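Segregation and condensation protein B (Mycobacterium tuberculosis, PDB 2Z99) probably takes part in chromosome condensation and partition during cell division, as the ScpB partner in the SMC–ScpA–ScpB complex. Local coordinates at residues L67-S71 / E72-M76. Residues are numbered along the deposited sequence; the frame is centred on the assembly and turned at random.
Sequences LRHTS and EGWRM
Trp74 lays its indole across His69, its non-hydrogen-bonded partner on the adjoining strand. His69 CB sits over the face of the six-membered ring, 3.5 Å from the ring centroid and almost on the normal, a CH-pi contact. The imidazole then brings CD2 over the five-membered ring, the planes inclined at 35°, an oblique pairing in which His69 CD2 comes within 3.2 Å of Trp74 NE1. With CG anti to the carbonyl carbon (chi1 -71°), the indole of Trp74 reaches back across the neighbouring strand, where its CE3 atom also meets Leu67 CG at 3.7 Å. Leu67 CD1 in turn touches Met76 CG; as members of two non-hydrogen-bonded pairs, Leu67, His69, Trp74 and Met76 all lie on the same face of the sheet. The two strands form a tight antiparallel hairpin, the wing of the N-terminal winged-helix domain; helix 44-60 packs on Leu67 and Trp74, and helix 13-26 on Leu67 and Met76. A type I turn from Thr70 to Gly73 closes the hairpin, with Thr70 N donating almost straight to Gly73 O and Gly73 N returning a bond to Thr70 O from above the carbonyl plane. The backbone of Gly73 takes a conformation in which a CB would be jammed against the preceding carbonyl oxygen. Within the turn, Glu72 CB packs on Thr70 CG2 at 3.6 Å, while one water links Thr70 OG1 to Glu72 OE1.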
loop_
_atom_site.group_PDB
_atom_site.type_symbol
_atom_site.label_atom_id
_atom_site.label_comp_id
_atom_site.label_asym_id
_atom_site.label_seq_id
_atom_site.Cartn_x
_atom_site.Cartn_y
_atom_site.Cartn_z
ATOM N N LEU A 67 -2.476 0.010 14.549
ATOM C CA LEU A 67 -1.450 -1.007 14.385
ATOM C C LEU A 67 -1.947 -2.264 15.083
ATOM O O LEU A 67 -2.088 -2.287 16.302
ATOM C CB LEU A 67 -0.137 -0.523 15.005
ATOM C CG LEU A 67 1.121 -1.388 14.901
ATOM C CD1 LEU A 67 1.497 -1.676 13.444
ATOM C CD2 LEU A 67 2.251 -0.658 15.596
ATOM N N ARG A 68 -2.239 -3.299 14.302
ATOM C CA ARG A 68 -2.734 -4.543 14.864
ATOM C C ARG A 68 -1.833 -5.724 14.550
ATOM O O ARG A 68 -1.134 -5.739 13.535
ATOM C CB ARG A 68 -4.150 -4.833 14.368
ATOM C CG ARG A 68 -5.239 -4.195 15.202
ATOM C CD ARG A 68 -6.557 -4.935 15.046
ATOM N NE ARG A 68 -7.089 -4.850 13.690
ATOM C CZ ARG A 68 -7.463 -3.714 13.108
ATOM N NH1 ARG A 68 -7.354 -2.569 13.772
ATOM N NH2 ARG A 68 -7.950 -3.716 11.866
ATOM N N HIS A 69 -1.848 -6.710 15.440
ATOM C CA HIS A 69 -1.033 -7.908 15.265
ATOM C C HIS A 69 -1.911 -9.086 14.892
ATOM O O HIS A 69 -2.942 -9.331 15.527
ATOM C CB HIS A 69 -0.273 -8.244 16.549
ATOM C CG HIS A 69 0.603 -9.451 16.430
ATOM N ND1 HIS A 69 0.445 -10.564 17.224
ATOM C CD2 HIS A 69 1.654 -9.713 15.618
ATOM C CE1 HIS A 69 1.364 -11.459 16.908
ATOM N NE2 HIS A 69 2.111 -10.967 15.937
ATOM N N THR A 70 -1.489 -9.806 13.858
ATOM C CA THR A 70 -2.222 -10.967 13.367
ATOM C C THR A 70 -1.240 -12.133 13.211
ATOM O O THR A 70 -0.023 -11.930 13.253
ATOM C CB THR A 70 -2.872 -10.655 12.002
ATOM O OG1 THR A 70 -3.799 -11.692 11.664
ATOM C CG2 THR A 70 -1.809 -10.562 10.914
ATOM N N SER A 71 -1.756 -13.349 13.032
ATOM C CA SER A 71 -0.880 -14.507 12.878
ATOM C C SER A 71 0.175 -14.256 11.795
ATOM O O SER A 71 1.280 -14.780 11.863
ATOM C CB SER A 71 -1.695 -15.765 12.544
ATOM O OG SER A 71 -2.316 -15.664 11.275
ATOM N N GLU A 72 -0.168 -13.449 10.801
ATOM C CA GLU A 72 0.759 -13.132 9.725
ATOM C C GLU A 72 1.784 -12.087 10.173
ATOM O O GLU A 72 2.725 -11.777 9.436
ATOM C CB GLU A 72 0.007 -12.574 8.517
ATOM C CG GLU A 72 -0.800 -13.569 7.703
ATOM C CD GLU A 72 -1.599 -12.877 6.607
ATOM O OE1 GLU A 72 -2.649 -12.280 6.933
ATOM O OE2 GLU A 72 -1.169 -12.907 5.432
ATOM N N GLY A 73 1.589 -11.534 11.367
ATOM C CA GLY A 73 2.500 -10.517 11.875
ATOM C C GLY A 73 1.847 -9.185 12.231
ATOM O O GLY A 73 0.682 -9.148 12.643
ATOM N N TRP A 74 2.598 -8.092 12.073
ATOM C CA TRP A 74 2.103 -6.751 12.392
ATOM C C TRP A 74 1.828 -5.933 11.135
ATOM O O TRP A 74 2.549 -6.044 10.137
ATOM C CB TRP A 74 3.113 -5.976 13.247
ATOM C CG TRP A 74 3.261 -6.441 14.660
ATOM C CD1 TRP A 74 4.083 -7.435 15.118
ATOM C CD2 TRP A 74 2.567 -5.933 15.811
ATOM N NE1 TRP A 74 3.942 -7.576 16.483
ATOM C CE2 TRP A 74 3.020 -6.666 16.932
ATOM C CE3 TRP A 74 1.610 -4.931 16.002
ATOM C CZ2 TRP A 74 2.551 -6.428 18.221
ATOM C CZ3 TRP A 74 1.138 -4.695 17.297
ATOM C CH2 TRP A 74 1.613 -5.440 18.386
ATOM N N ARG A 75 0.809 -5.077 11.204
ATOM C CA ARG A 75 0.440 -4.250 10.062
ATOM C C ARG A 75 -0.422 -3.062 10.482
ATOM O O ARG A 75 -1.203 -3.161 11.417
ATOM C CB ARG A 75 -0.325 -5.122 9.060
ATOM C CG ARG A 75 -0.762 -4.446 7.774
ATOM C CD ARG A 75 -1.590 -5.422 6.923
ATOM N NE ARG A 75 -1.706 -4.966 5.539
ATOM C CZ ARG A 75 -2.316 -5.627 4.554
ATOM N NH1 ARG A 75 -2.901 -6.810 4.766
ATOM N NH2 ARG A 75 -2.328 -5.095 3.337
ATOM N N MET A 76 -0.268 -1.933 9.797
ATOM C CA MET A 76 -1.084 -0.757 10.095
ATOM C C MET A 76 -2.430 -0.866 9.377
ATOM O O MET A 76 -2.476 -1.026 8.155
ATOM C CB MET A 76 -0.390 0.520 9.633
ATOM C CG MET A 76 0.901 0.802 10.343
ATOM S SD MET A 76 1.382 2.496 10.201
ATOM C CE MET A 76 2.339 2.430 8.719
HETATM O O HOH W 1 -4.195 -11.873 8.913
#